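PDB 2HQY: phosphatidylglycerol lysyltransferase C-terminal domain-containing protein from Bacteroides thetaiotaomicron, which is of unknown function but binds coenzyme A and probably belongs among the transferases with an acetyltransferase-like (GNAT) fold. Local coordinates for residues I2-I7 / R78-D83; L62-P67 / H89-L94; Y123-S128 / K277-Y282; G232-K237 / N265-L270. All blocks are in the same frame, centred on the assembly; numbering follows the deposited sequence. Where two conformers were deposited one is given.

Contact 1 of 4, residues I2-I7 / R78-D83; sequences IPFKDI and RKLIED
The carboxylate of Asp83 and the rim of the Phe4 ring meet tip to tip, a polar group set against aromatic C-H where no direct hydrogen bond joins the two segments. This is a loop-on-helix contact: the N-terminal lead-in to strand 5-6 lies against helix 73-87, the helix that connects the parallel strands 61-69 and 92-96. Asp83 OD2 comes within 3.5 Å of Phe4 CE2, and OD1 lies in the ring plane at its edge, with the carboxylate turned 54° from that plane. OD2 has stronger partners elsewhere, a hydrogen bond with Tyr64 OH and a salt bridge with Lys55.

Leu80 meets the ring at another rim atom, CD2 lying near the ring plane and 4.1 Å from Phe4 CZ, the two side chains crossing at about a right angle. Over one face of the ring sits Ile2 CG2 of the same segment, 3.4 Å above the plane and displaced toward the rim. The other branch of Ile2 reaches the helix: CG1 stands anti to the carbonyl carbon (chi1 -56°), and CD1 beyond it ends 3.6 Å from Lys79 O. The same methyl is 4.0 Å from Leu80 CD2. Lys79 contributes its CB, while its ammonium leads away to a salt bridge with Asp49. A single water completes the junction, accepting from Ile2 N at 3.2 Å and donating to Asp83 OD1 at 2.7 Å.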
loop_
_atom_site.group_PDB
_atom_site.type_symbol
_atom_site.label_atom_id
_atom_site.label_comp_id
_atom_site.label_asym_id
_atom_site.label_seq_id
_atom_site.Cartn_x
_atom_site.Cartn_y
_atom_site.Cartn_z
ATOM N N ILE A 2 -1.385 -7.393 20.641
ATOM C CA ILE A 2 -1.289 -5.998 20.218
ATOM C C ILE A 2 -2.255 -5.809 19.049
ATOM O O ILE A 2 -2.119 -6.469 18.011
ATOM C CB ILE A 2 0.140 -5.531 19.856
ATOM C CG1 ILE A 2 1.101 -5.763 21.026
ATOM C CG2 ILE A 2 0.114 -4.045 19.461
ATOM C CD1 ILE A 2 2.566 -5.467 20.701
ATOM N N PRO A 3 -3.251 -4.923 19.233
ATOM C CA PRO A 3 -4.260 -4.722 18.205
ATOM C C PRO A 3 -3.691 -3.789 17.124
ATOM O O PRO A 3 -4.140 -2.648 16.998
ATOM C CB PRO A 3 -5.378 -4.024 18.974
ATOM C CG PRO A 3 -4.621 -3.146 19.958
ATOM C CD PRO A 3 -3.458 -4.021 20.391
ATOM N N PHE A 4 -2.687 -4.259 16.382
ATOM C CA PHE A 4 -2.109 -3.441 15.308
ATOM C C PHE A 4 -3.168 -3.166 14.256
ATOM O O PHE A 4 -3.945 -4.064 13.873
ATOM C CB PHE A 4 -0.886 -4.106 14.666
ATOM C CG PHE A 4 0.386 -3.899 15.424
ATOM C CD1 PHE A 4 0.968 -2.634 15.492
ATOM C CD2 PHE A 4 0.992 -4.959 16.109
ATOM C CE1 PHE A 4 2.142 -2.422 16.220
ATOM C CE2 PHE A 4 2.178 -4.765 16.829
ATOM C CZ PHE A 4 2.758 -3.502 16.887
ATOM N N LYS A 5 -3.172 -1.931 13.768
ATOM C CA LYS A 5 -4.044 -1.575 12.674
ATOM C C LYS A 5 -3.298 -0.831 11.592
ATOM O O LYS A 5 -2.335 -0.114 11.872
ATOM C CB LYS A 5 -5.228 -0.754 13.161
ATOM C CG LYS A 5 -4.932 0.317 14.154
ATOM C CD LYS A 5 -6.047 0.325 15.207
ATOM N N ASP A 6 -3.763 -1.004 10.362
ATOM C CA ASP A 6 -3.184 -0.277 9.231
ATOM C C ASP A 6 -3.304 1.222 9.452
ATOM O O ASP A 6 -4.362 1.734 9.818
ATOM C CB ASP A 6 -3.892 -0.643 7.925
ATOM C CG ASP A 6 -3.851 -2.110 7.629
ATOM O OD1 ASP A 6 -2.989 -2.839 8.185
ATOM O OD2 ASP A 6 -4.720 -2.543 6.840
ATOM N N ILE A 7 -2.228 1.953 9.183
ATOM C CA ILE A 7 -2.293 3.399 9.298
ATOM C C ILE A 7 -3.170 3.982 8.168
ATOM O O ILE A 7 -3.143 3.496 7.039
ATOM C CB ILE A 7 -0.884 4.026 9.288
ATOM C CG1 ILE A 7 -0.990 5.484 9.797
ATOM C CG2 ILE A 7 -0.220 3.844 7.894
ATOM C CD1 ILE A 7 0.311 6.246 9.979
ATOM N N ARG A 78 8.901 -5.573 25.956
ATOM C CA ARG A 78 8.503 -6.965 26.169
ATOM C C ARG A 78 7.317 -7.367 25.278
ATOM O O ARG A 78 7.331 -8.439 24.674
ATOM C CB ARG A 78 8.196 -7.215 27.663
ATOM C CG ARG A 78 7.761 -8.644 27.992
ATOM C CD ARG A 78 7.823 -8.921 29.513
ATOM N N LYS A 79 6.295 -6.518 25.215
ATOM C CA LYS A 79 5.142 -6.783 24.362
ATOM C C LYS A 79 5.514 -6.843 22.866
ATOM O O LYS A 79 4.999 -7.698 22.113
ATOM C CB LYS A 79 4.030 -5.764 24.634
ATOM C CG LYS A 79 2.934 -6.315 25.539
ATOM C CD LYS A 79 1.919 -5.247 25.926
ATOM C CE LYS A 79 1.988 -4.960 27.421
ATOM N NZ LYS A 79 0.637 -4.642 27.983
ATOM N N LEU A 80 6.408 -5.952 22.437
ATOM C CA LEU A 80 6.856 -5.929 21.031
ATOM C C LEU A 80 7.713 -7.158 20.685
ATOM O O LEU A 80 7.579 -7.731 19.601
ATOM C CB LEU A 80 7.624 -4.642 20.707
ATOM C CG LEU A 80 6.841 -3.326 20.803
ATOM C CD1 LEU A 80 7.776 -2.148 20.658
ATOM C CD2 LEU A 80 5.707 -3.267 19.742
ATOM N N ILE A 81 8.557 -7.587 21.627
ATOM C CA ILE A 81 9.360 -8.804 21.423
ATOM C C ILE A 81 8.454 -10.022 21.252
ATOM O O ILE A 81 8.701 -10.891 20.398
ATOM C CB ILE A 81 10.399 -9.005 22.575
ATOM C CG1 ILE A 81 11.436 -7.883 22.521
ATOM C CG2 ILE A 81 11.085 -10.389 22.464
ATOM C CD1 ILE A 81 12.186 -7.631 23.851
ATOM N N GLU A 82 7.395 -10.082 22.060
ATOM C CA GLU A 82 6.428 -11.168 21.975
ATOM C C GLU A 82 5.710 -11.136 20.639
ATOM O O GLU A 82 5.413 -12.176 20.058
ATOM C CB GLU A 82 5.409 -11.091 23.125
ATOM C CG GLU A 82 5.955 -11.617 24.444
ATOM C CD GLU A 82 5.213 -11.095 25.681
ATOM O OE1 GLU A 82 5.537 -11.567 26.797
ATOM O OE2 GLU A 82 4.329 -10.217 25.555
ATOM N N ASP A 83 5.454 -9.932 20.138
ATOM C CA ASP A 83 4.834 -9.792 18.828
ATOM C C ASP A 83 5.761 -10.342 17.750
ATOM O O ASP A 83 5.315 -11.102 16.882
ATOM C CB ASP A 83 4.469 -8.336 18.548
ATOM C CG ASP A 83 3.525 -8.203 17.384
ATOM O OD1 ASP A 83 2.355 -8.606 17.526
ATOM O OD2 ASP A 83 3.957 -7.728 16.316
HETATM O O HOH W 1 1.112 -9.222 19.886
#

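Contact 2 of 4, residues L62-P67 / H89-L94; sequences LAYMMP and HNFCML
Strands 62-65 and 92-94 run parallel, pairing Tyr64 with Met93 and Met65 with Leu94, although their short axes are twisted by 51°. Both backbone polar atoms of Tyr64 bond to the partner strand, on either side of Met93: N donates to Cys92 O at 3.0 Å, and O accepts from Leu94 N at 2.7 Å. Met66 N then donates to Leu94 O at 3.2 Å. Toward the other end the chains part, and one water fills in for direct pairing by hydrogen-bonding Leu62 O, Asn90 O and Cys92 N. This is the strand pair of a beta-alpha-beta unit whose connection is helix 73-87, and the Cys92-Cys294 disulfide ties it to strand 286-295.

On the face carrying Tyr64 and Met93, the Tyr64 ring lies obliquely to that of Phe91, the planes 38° apart and CD2 only 3.4 Å from Phe91 CE1. The Met93 chain is straight to SD (chi2 180°), and the sulfur lies 4.0 Å from Met66 SD. Pro67 CD approaches that sulfur at 3.9 Å. On the face of Met65 and Leu94, Leu94 CD1 rests 3.8 Å from Ala63 CB. At the diverging end, Leu62 packs on His89, whose NE2 hydrogen-bonds to Gln166 OE1 of the second subunit.

Direct bonds thus hold the pairing from Tyr64 to Met66, while water substitutes where the strands diverge, in a largely apolar, buried setting.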
loop_
_atom_site.group_PDB
_atom_site.type_symbol
_atom_site.label_atom_id
_atom_site.label_comp_id
_atom_site.label_asym_id
_atom_site.label_seq_id
_atom_site.Cartn_x
_atom_site.Cartn_y
_atom_site.Cartn_z
ATOM N N LEU A 62 11.122 -7.719 9.248
ATOM C CA LEU A 62 10.085 -7.167 10.137
ATOM C C LEU A 62 10.780 -6.143 11.009
ATOM O O LEU A 62 11.850 -6.438 11.573
ATOM C CB LEU A 62 9.487 -8.255 11.044
ATOM C CG LEU A 62 8.536 -7.778 12.166
ATOM C CD1 LEU A 62 7.261 -7.137 11.607
ATOM C CD2 LEU A 62 8.193 -8.931 13.076
ATOM N N ALA A 63 10.182 -4.957 11.160
ATOM C CA ALA A 63 10.799 -3.966 12.043
ATOM C C ALA A 63 9.752 -3.152 12.781
ATOM O O ALA A 63 8.624 -3.010 12.306
ATOM C CB ALA A 63 11.711 -3.046 11.262
ATOM N N TYR A 64 10.139 -2.650 13.953
ATOM C CA TYR A 64 9.279 -1.775 14.770
ATOM C C TYR A 64 10.005 -0.448 14.922
ATOM O O TYR A 64 11.219 -0.390 14.788
ATOM C CB TYR A 64 9.032 -2.421 16.156
ATOM C CG TYR A 64 8.348 -3.781 16.045
ATOM C CD1 TYR A 64 6.954 -3.909 16.174
ATOM C CD2 TYR A 64 9.091 -4.942 15.781
ATOM C CE1 TYR A 64 6.317 -5.172 16.071
ATOM C CE2 TYR A 64 8.460 -6.209 15.681
ATOM C CZ TYR A 64 7.076 -6.291 15.819
ATOM O OH TYR A 64 6.487 -7.535 15.714
ATOM N N MET A 65 9.275 0.638 15.159
ATOM C CA MET A 65 9.929 1.898 15.464
ATOM C C MET A 65 10.208 1.941 16.977
ATOM O O MET A 65 9.583 1.215 17.738
ATOM C CB MET A 65 9.008 3.050 15.011
ATOM C CG MET A 65 9.583 4.467 15.168
ATOM S SD MET A 65 10.744 4.942 13.834
ATOM C CE MET A 65 9.622 5.102 12.463
ATOM N N MET A 66 11.181 2.749 17.413
ATOM C CA MET A 66 11.333 3.033 18.829
ATOM C C MET A 66 9.986 3.617 19.312
ATOM O O MET A 66 9.470 4.548 18.684
ATOM C CB MET A 66 12.501 4.022 19.052
ATOM C CG MET A 66 12.803 4.382 20.529
ATOM S SD MET A 66 13.494 3.065 21.595
ATOM C CE MET A 66 13.798 3.999 23.122
ATOM N N PRO A 67 9.386 3.036 20.377
ATOM C CA PRO A 67 8.118 3.541 20.913
ATOM C C PRO A 67 8.156 5.029 21.232
ATOM O O PRO A 67 9.149 5.533 21.773
ATOM C CB PRO A 67 7.932 2.724 22.185
ATOM C CG PRO A 67 8.641 1.402 21.866
ATOM C CD PRO A 67 9.857 1.850 21.129
ATOM N N HIS A 89 10.076 -13.874 13.790
ATOM C CA HIS A 89 11.196 -13.043 13.371
ATOM C C HIS A 89 11.909 -12.523 14.615
ATOM O O HIS A 89 11.283 -12.360 15.684
ATOM C CB HIS A 89 10.716 -11.864 12.499
ATOM C CG HIS A 89 10.397 -12.245 11.089
ATOM N ND1 HIS A 89 11.187 -11.873 10.021
ATOM C CD2 HIS A 89 9.372 -12.960 10.568
ATOM C CE1 HIS A 89 10.669 -12.357 8.904
ATOM N NE2 HIS A 89 9.576 -13.031 9.212
ATOM N N ASN A 90 13.210 -12.286 14.496
ATOM C CA ASN A 90 13.911 -11.604 15.566
ATOM C C ASN A 90 13.294 -10.215 15.740
ATOM O O ASN A 90 12.646 -9.691 14.824
ATOM C CB ASN A 90 15.412 -11.503 15.279
ATOM C CG ASN A 90 16.207 -11.076 16.502
ATOM O OD1 ASN A 90 15.897 -11.479 17.624
ATOM N ND2 ASN A 90 17.224 -10.247 16.296
ATOM N N PHE A 91 13.461 -9.644 16.925
ATOM C CA PHE A 91 12.985 -8.284 17.181
ATOM C C PHE A 91 14.074 -7.278 16.787
ATOM O O PHE A 91 15.221 -7.352 17.277
ATOM C CB PHE A 91 12.583 -8.111 18.650
ATOM C CG PHE A 91 12.156 -6.715 19.003
ATOM C CD1 PHE A 91 10.955 -6.191 18.518
ATOM C CD2 PHE A 91 12.950 -5.916 19.829
ATOM C CE1 PHE A 91 10.557 -4.888 18.852
ATOM C CE2 PHE A 91 12.570 -4.615 20.183
ATOM C CZ PHE A 91 11.364 -4.087 19.703
ATOM N N CYS A 92 13.707 -6.352 15.897
ATOM C CA CYS A 92 14.583 -5.267 15.469
ATOM C C CYS A 92 13.775 -3.989 15.460
ATOM O O CYS A 92 12.619 -3.972 14.972
ATOM C CB CYS A 92 15.134 -5.507 14.062
ATOM S SG CYS A 92 16.323 -6.861 13.953
ATOM N N MET A 93 14.394 -2.932 15.980
ATOM C CA MET A 93 13.787 -1.597 16.006
ATOM C C MET A 93 14.577 -0.662 15.144
ATOM O O MET A 93 15.816 -0.769 15.072
ATOM C CB MET A 93 13.783 -1.016 17.420
ATOM C CG MET A 93 12.562 -1.268 18.234
ATOM S SD MET A 93 12.714 -0.515 19.884
ATOM C CE MET A 93 14.289 -1.117 20.479
ATOM N N LEU A 94 13.851 0.267 14.510
ATOM C CA LEU A 94 14.419 1.313 13.650
ATOM C C LEU A 94 14.267 2.700 14.281
ATOM O O LEU A 94 13.516 2.876 15.266
ATOM C CB LEU A 94 13.742 1.295 12.293
ATOM C CG LEU A 94 13.883 0.050 11.435
ATOM C CD1 LEU A 94 13.134 0.254 10.127
ATOM C CD2 LEU A 94 15.338 -0.305 11.159
HETATM O O HOH W 2 11.478 -7.293 14.317
HETATM O O HOH W 3 13.073 -9.896 10.084
#

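Contact 3 of 4, residues Y123-S128 / K277-Y282; sequences YIYLRS and KAKLSY
Tyr123, Tyr125 and Lys279 carry this contact, in which two tyrosines projecting from strand 122-126 receive the last turn of helix 273-281. Lys279 CB sits over the centre of the Tyr123 ring, 3.5 Å from its centroid and 9° off the normal, a well-centred CH-pi contact. From there the extended chain runs out past the CD2 side of the ring, CD 3.8 Å from Tyr123 CD2. Its ammonium ends beyond the contact, hydrogen-bonded to backbone oxygens of the 265-270 loop. Leu280 adds a branch at the Tyr123 rim, CD2 lying 3.8 Å from CE1.

Tyr125 uses its hydroxyl instead, OH donating to Lys279 O at 2.6 Å. The donor arrives well to the side of the carbonyl, with a C=O...O angle of 113°, and is tilted 30° from the carbonyl plane. The same ring has Tyr282 CB 3.5 Å from its CE1 and Tyr282 O near its plane at the edge; that carbonyl oxygen is buried without a hydrogen-bonding partner.

Helix 273-281 includes Leu275 of the coenzyme A pocket. Tyr125 OH gives Lys279 O a close partner where the backbone bond from Tyr282 N is weak, which would help satisfy a carbonyl near the helix end.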
loop_
_atom_site.group_PDB
_atom_site.type_symbol
_atom_site.label_atom_id
_atom_site.label_comp_id
_atom_site.label_asym_id
_atom_site.label_seq_id
_atom_site.Cartn_x
_atom_site.Cartn_y
_atom_site.Cartn_z
ATOM N N TYR A 123 19.179 15.133 7.586
ATOM C CA TYR A 123 19.810 16.439 7.622
ATOM C C TYR A 123 18.848 17.432 8.291
ATOM O O TYR A 123 17.718 17.631 7.818
ATOM C CB TYR A 123 20.103 16.890 6.191
ATOM C CG TYR A 123 21.296 16.206 5.588
ATOM C CD1 TYR A 123 22.527 16.863 5.515
ATOM C CD2 TYR A 123 21.199 14.888 5.113
ATOM C CE1 TYR A 123 23.641 16.241 4.969
ATOM C CE2 TYR A 123 22.293 14.247 4.564
ATOM C CZ TYR A 123 23.518 14.932 4.497
ATOM O OH TYR A 123 24.612 14.301 3.974
ATOM N N ILE A 124 19.311 18.046 9.376
ATOM C CA ILE A 124 18.526 19.015 10.151
ATOM C C ILE A 124 19.198 20.407 10.098
ATOM O O ILE A 124 20.408 20.541 10.291
ATOM C CB ILE A 124 18.293 18.501 11.606
ATOM C CG1 ILE A 124 17.499 17.173 11.529
ATOM C CG2 ILE A 124 17.598 19.582 12.483
ATOM C CD1 ILE A 124 16.758 16.767 12.777
ATOM N N TYR A 125 18.399 21.409 9.770
ATOM C CA TYR A 125 18.848 22.786 9.570
ATOM C C TYR A 125 18.044 23.724 10.467
ATOM O O TYR A 125 16.946 23.376 10.905
ATOM C CB TYR A 125 18.576 23.179 8.116
ATOM C CG TYR A 125 19.205 22.264 7.087
ATOM C CD1 TYR A 125 20.490 22.512 6.582
ATOM C CD2 TYR A 125 18.501 21.158 6.610
ATOM C CE1 TYR A 125 21.054 21.662 5.624
ATOM C CE2 TYR A 125 19.045 20.306 5.680
ATOM C CZ TYR A 125 20.296 20.560 5.183
ATOM O OH TYR A 125 20.762 19.698 4.242
ATOM N N LEU A 126 18.593 24.901 10.751
ATOM C CA LEU A 126 17.828 25.963 11.413
ATOM C C LEU A 126 16.918 26.600 10.380
ATOM O O LEU A 126 17.372 26.979 9.301
ATOM C CB LEU A 126 18.746 27.042 11.971
ATOM C CG LEU A 126 19.672 26.616 13.127
ATOM C CD1 LEU A 126 20.685 27.704 13.506
ATOM C CD2 LEU A 126 18.841 26.164 14.340
ATOM N N ARG A 127 15.639 26.736 10.707
ATOM C CA ARG A 127 14.716 27.480 9.837
ATOM C C ARG A 127 15.235 28.895 9.587
ATOM O O ARG A 127 15.136 29.404 8.475
ATOM C CB ARG A 127 13.314 27.519 10.453
ATOM C CG ARG A 127 12.211 28.052 9.521
ATOM C CD ARG A 127 11.116 28.783 10.306
ATOM N NE ARG A 127 11.530 30.159 10.476
ATOM C CZ ARG A 127 11.177 31.164 9.678
ATOM N NH1 ARG A 127 10.346 30.984 8.652
ATOM N NH2 ARG A 127 11.641 32.365 9.935
ATOM N N SER A 128 15.779 29.519 10.630
ATOM C CA SER A 128 16.410 30.831 10.525
ATOM C C SER A 128 17.516 30.915 9.450
ATOM O O SER A 128 17.570 31.914 8.717
ATOM C CB SER A 128 16.878 31.347 11.905
ATOM O OG SER A 128 17.836 30.503 12.512
ATOM N N LYS A 277 26.292 15.934 -1.207
ATOM C CA LYS A 277 26.928 17.250 -1.384
ATOM C C LYS A 277 25.917 18.385 -1.368
ATOM O O LYS A 277 26.169 19.407 -0.735
ATOM C CB LYS A 277 27.805 17.308 -2.642
ATOM C CG LYS A 277 29.177 16.613 -2.441
ATOM C CD LYS A 277 30.018 16.666 -3.694
ATOM C CE LYS A 277 29.489 15.710 -4.759
ATOM N NZ LYS A 277 30.420 15.671 -5.922
ATOM N N ALA A 278 24.770 18.199 -2.030
ATOM C CA ALA A 278 23.689 19.177 -2.006
ATOM C C ALA A 278 23.212 19.480 -0.568
ATOM O O ALA A 278 23.106 20.637 -0.171
ATOM C CB ALA A 278 22.524 18.693 -2.889
ATOM N N LYS A 279 22.937 18.426 0.206
ATOM C CA LYS A 279 22.401 18.592 1.554
ATOM C C LYS A 279 23.467 19.151 2.522
ATOM O O LYS A 279 23.157 19.999 3.369
ATOM C CB LYS A 279 21.764 17.287 2.056
ATOM C CG LYS A 279 20.503 16.915 1.223
ATOM C CD LYS A 279 19.623 15.820 1.809
ATOM C CE LYS A 279 18.309 15.776 0.972
ATOM N NZ LYS A 279 17.385 14.622 1.187
ATOM N N LEU A 280 24.722 18.705 2.380
ATOM C CA LEU A 280 25.798 19.314 3.172
ATOM C C LEU A 280 25.997 20.809 2.864
ATOM O O LEU A 280 26.371 21.577 3.758
ATOM C CB LEU A 280 27.126 18.569 2.975
ATOM C CG LEU A 280 27.235 17.200 3.631
ATOM C CD1 LEU A 280 28.465 16.447 3.079
ATOM C CD2 LEU A 280 27.296 17.307 5.163
ATOM N N SER A 281 25.776 21.203 1.612
ATOM C CA SER A 281 26.032 22.585 1.142
ATOM C C SER A 281 25.106 23.598 1.818
ATOM O O SER A 281 25.413 24.794 1.842
ATOM C CB SER A 281 25.913 22.722 -0.393
ATOM O OG SER A 281 24.547 22.696 -0.855
ATOM N N TYR A 282 23.962 23.130 2.335
ATOM C CA TYR A 282 23.032 24.018 3.048
ATOM C C TYR A 282 23.337 24.093 4.558
ATOM O O TYR A 282 22.568 24.673 5.322
ATOM C CB TYR A 282 21.579 23.590 2.803
ATOM C CG TYR A 282 20.958 24.270 1.600
ATOM C CD1 TYR A 282 20.815 23.597 0.385
ATOM C CD2 TYR A 282 20.538 25.606 1.669
ATOM C CE1 TYR A 282 20.242 24.231 -0.735
ATOM C CE2 TYR A 282 19.973 26.255 0.559
ATOM C CZ TYR A 282 19.828 25.573 -0.639
ATOM O OH TYR A 282 19.273 26.219 -1.729
#

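Contact 4 of 4, residues G232-K237 / N265-L270; sequences GVHVEK and NREEDL
Glu236 and Arg266 cross obliquely, carboxylate and guanidinium planes 41° apart, so their salt bridge is not a flat, two-pronged one. Arg266 NH2 takes most of it, donating to Glu236 OE1 at 3.1 Å and more weakly to OE2 at 2.9 Å, while NH1 makes only a weak bond to OE1. Val233 lies alongside the arginine, pointing the same way, with CG1 3.8 Å from NH1.

His234 and Glu267 form a second polar pair. ND1 donates to Glu267 OE2 at 2.8 Å from above the carboxylate plane, and the oxygen is tilted out of the ring plane too, the planes being 35° apart. His234 and Val235 form a classic beta bulge opposite Phe222, within strand 230-238.

At the start of the two segments, Val233 N donates to Asn265 O at 2.9 Å, and Gly232 pairs with Asn265 in parallel. Asn265 OD1 accepts from Glu267 N at 2.8 Å, an Asx turn that starts the loop to Leu270.

This brief pairing is consistent with the splayed parallel strands of GNAT folds. Beyond it, the salt bridge, the His-carboxylate bond and waters hold the diverging segments together, and Glu236 places that ionic link beside the coenzyme-binding Tyr246.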
loop_
_atom_site.group_PDB
_atom_site.type_symbol
_atom_site.label_atom_id
_atom_site.label_comp_id
_atom_site.label_asym_id
_atom_site.label_seq_id
_atom_site.Cartn_x
_atom_site.Cartn_y
_atom_site.Cartn_z
ATOM N N GLY A 232 9.183 19.096 8.556
ATOM C CA GLY A 232 9.874 18.216 7.615
ATOM C C GLY A 232 9.521 18.637 6.201
ATOM O O GLY A 232 8.350 18.824 5.875
ATOM N N VAL A 233 10.528 18.779 5.356
ATOM C CA VAL A 233 10.304 18.981 3.942
ATOM C C VAL A 233 10.443 17.606 3.281
ATOM O O VAL A 233 11.529 17.023 3.274
ATOM C CB VAL A 233 11.308 20.019 3.328
ATOM C CG1 VAL A 233 11.055 20.186 1.832
ATOM C CG2 VAL A 233 11.156 21.347 4.034
ATOM N N HIS A 234 9.343 17.079 2.757
ATOM C CA HIS A 234 9.320 15.675 2.276
ATOM C C HIS A 234 9.701 15.518 0.812
ATOM O O HIS A 234 10.233 14.479 0.410
ATOM C CB HIS A 234 7.955 15.006 2.535
ATOM C CG HIS A 234 7.513 15.085 3.966
ATOM N ND1 HIS A 234 8.417 15.122 5.012
ATOM C CD2 HIS A 234 6.282 15.164 4.527
ATOM C CE1 HIS A 234 7.754 15.251 6.152
ATOM N NE2 HIS A 234 6.458 15.264 5.886
ATOM N N VAL A 235 9.373 16.519 0.001
ATOM C CA VAL A 235 9.551 16.431 -1.451
ATOM C C VAL A 235 10.018 17.793 -1.925
ATOM O O VAL A 235 9.519 18.822 -1.446
ATOM C CB VAL A 235 8.172 16.062 -2.169
ATOM C CG1 VAL A 235 8.187 16.320 -3.660
ATOM C CG2 VAL A 235 7.780 14.549 -1.915
ATOM N N GLU A 236 10.970 17.783 -2.855
ATOM C CA GLU A 236 11.318 18.966 -3.621
ATOM C C GLU A 236 11.696 18.535 -5.034
ATOM O O GLU A 236 12.613 17.717 -5.211
ATOM C CB GLU A 236 12.484 19.687 -2.922
ATOM C CG GLU A 236 12.723 21.110 -3.359
ATOM C CD GLU A 236 13.904 21.718 -2.604
ATOM O OE1 GLU A 236 13.668 22.586 -1.732
ATOM O OE2 GLU A 236 15.056 21.278 -2.846
ATOM N N LYS A 237 10.982 19.037 -6.045
ATOM C CA LYS A 237 11.214 18.663 -7.444
ATOM C C LYS A 237 11.296 19.908 -8.278
ATOM O O LYS A 237 10.531 20.849 -8.065
ATOM C CB LYS A 237 10.069 17.823 -8.031
ATOM C CG LYS A 237 9.842 16.476 -7.401
ATOM C CD LYS A 237 10.961 15.540 -7.740
ATOM C CE LYS A 237 10.637 14.171 -7.213
ATOM N NZ LYS A 237 11.816 13.321 -7.424
ATOM N N ASN A 265 13.811 19.590 8.871
ATOM C CA ASN A 265 14.386 18.292 8.540
ATOM C C ASN A 265 14.156 18.035 7.032
ATOM O O ASN A 265 13.000 17.883 6.574
ATOM C CB ASN A 265 13.725 17.202 9.409
ATOM C CG ASN A 265 14.318 15.803 9.182
ATOM O OD1 ASN A 265 14.773 15.469 8.082
ATOM N ND2 ASN A 265 14.290 14.972 10.230
ATOM N N ARG A 266 15.240 18.008 6.261
ATOM C CA ARG A 266 15.154 17.762 4.797
ATOM C C ARG A 266 15.553 16.335 4.408
ATOM O O ARG A 266 15.910 16.067 3.258
ATOM C CB ARG A 266 15.961 18.818 4.015
ATOM C CG ARG A 266 15.429 20.240 4.252
ATOM C CD ARG A 266 16.244 21.343 3.575
ATOM N NE ARG A 266 16.375 21.094 2.144
ATOM C CZ ARG A 266 15.491 21.415 1.209
ATOM N NH1 ARG A 266 14.360 22.055 1.503
ATOM N NH2 ARG A 266 15.769 21.085 -0.044
ATOM N N GLU A 267 15.496 15.422 5.375
ATOM C CA GLU A 267 15.574 13.974 5.120
ATOM C C GLU A 267 16.975 13.494 4.710
ATOM O O GLU A 267 17.979 14.128 5.049
ATOM C CB GLU A 267 14.423 13.492 4.181
ATOM C CG GLU A 267 13.087 14.154 4.593
ATOM C CD GLU A 267 11.821 13.427 4.125
ATOM O OE1 GLU A 267 11.855 12.698 3.114
ATOM O OE2 GLU A 267 10.775 13.584 4.805
ATOM N N GLU A 268 17.044 12.375 4.001
ATOM C CA GLU A 268 18.303 11.620 3.902
ATOM C C GLU A 268 18.995 11.805 2.563
ATOM O O GLU A 268 18.364 12.237 1.596
ATOM C CB GLU A 268 18.007 10.138 4.123
ATOM C CG GLU A 268 17.272 9.863 5.408
ATOM C CD GLU A 268 15.877 9.360 5.208
ATOM O OE1 GLU A 268 15.169 9.879 4.300
ATOM O OE2 GLU A 268 15.491 8.443 5.979
ATOM N N ASP A 269 20.290 11.473 2.494
ATOM C CA ASP A 269 20.985 11.479 1.206
ATOM C C ASP A 269 20.992 10.125 0.495
ATOM O O ASP A 269 21.394 10.050 -0.672
ATOM C CB ASP A 269 22.406 12.082 1.293
ATOM C CG ASP A 269 23.358 11.299 2.199
ATOM O OD1 ASP A 269 23.349 10.039 2.191
ATOM O OD2 ASP A 269 24.176 11.967 2.886
ATOM N N LEU A 270 20.566 9.066 1.195
ATOM C CA LEU A 270 20.465 7.701 0.622
ATOM C C LEU A 270 21.802 7.166 0.088
ATOM O O LEU A 270 21.845 6.199 -0.708
ATOM C CB LEU A 270 19.363 7.638 -0.462
ATOM C CG LEU A 270 17.950 8.034 -0.011
ATOM C CD1 LEU A 270 16.931 7.797 -1.138
ATOM C CD2 LEU A 270 17.544 7.292 1.271
HETATM O O HOH W 4 13.231 15.783 1.259
HETATM O O HOH W 5 12.644 13.389 0.579
HETATM O O HOH W 6 11.699 23.071 -0.186
#

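The four contacts fall into two pairs set apart along the chain. Contacts 1 and 2, centres 10 Å apart, share helix 73-87: Tyr64 OH meets Asp83 OD2 at 2.6 Å, and Leu80 and Ile81 pack on Phe91. Contact 4 is nested in the loop closed by contact 3, their centres again 10 Å apart. Lys279 NZ reaches Glu268 O and Tyr123 OH reaches Asp269 OD2, each at 2.6 Å. Coenzyme A lies beside this second pair: it touches Leu270 of contact 4, and is about 7 Å from the side chain of Lys279 and about 8 Å from that of Glu236. Contacts 2 and 4 lie 23 Å apart between centres, and contacts 1 and 2 are away from the coenzyme pocket.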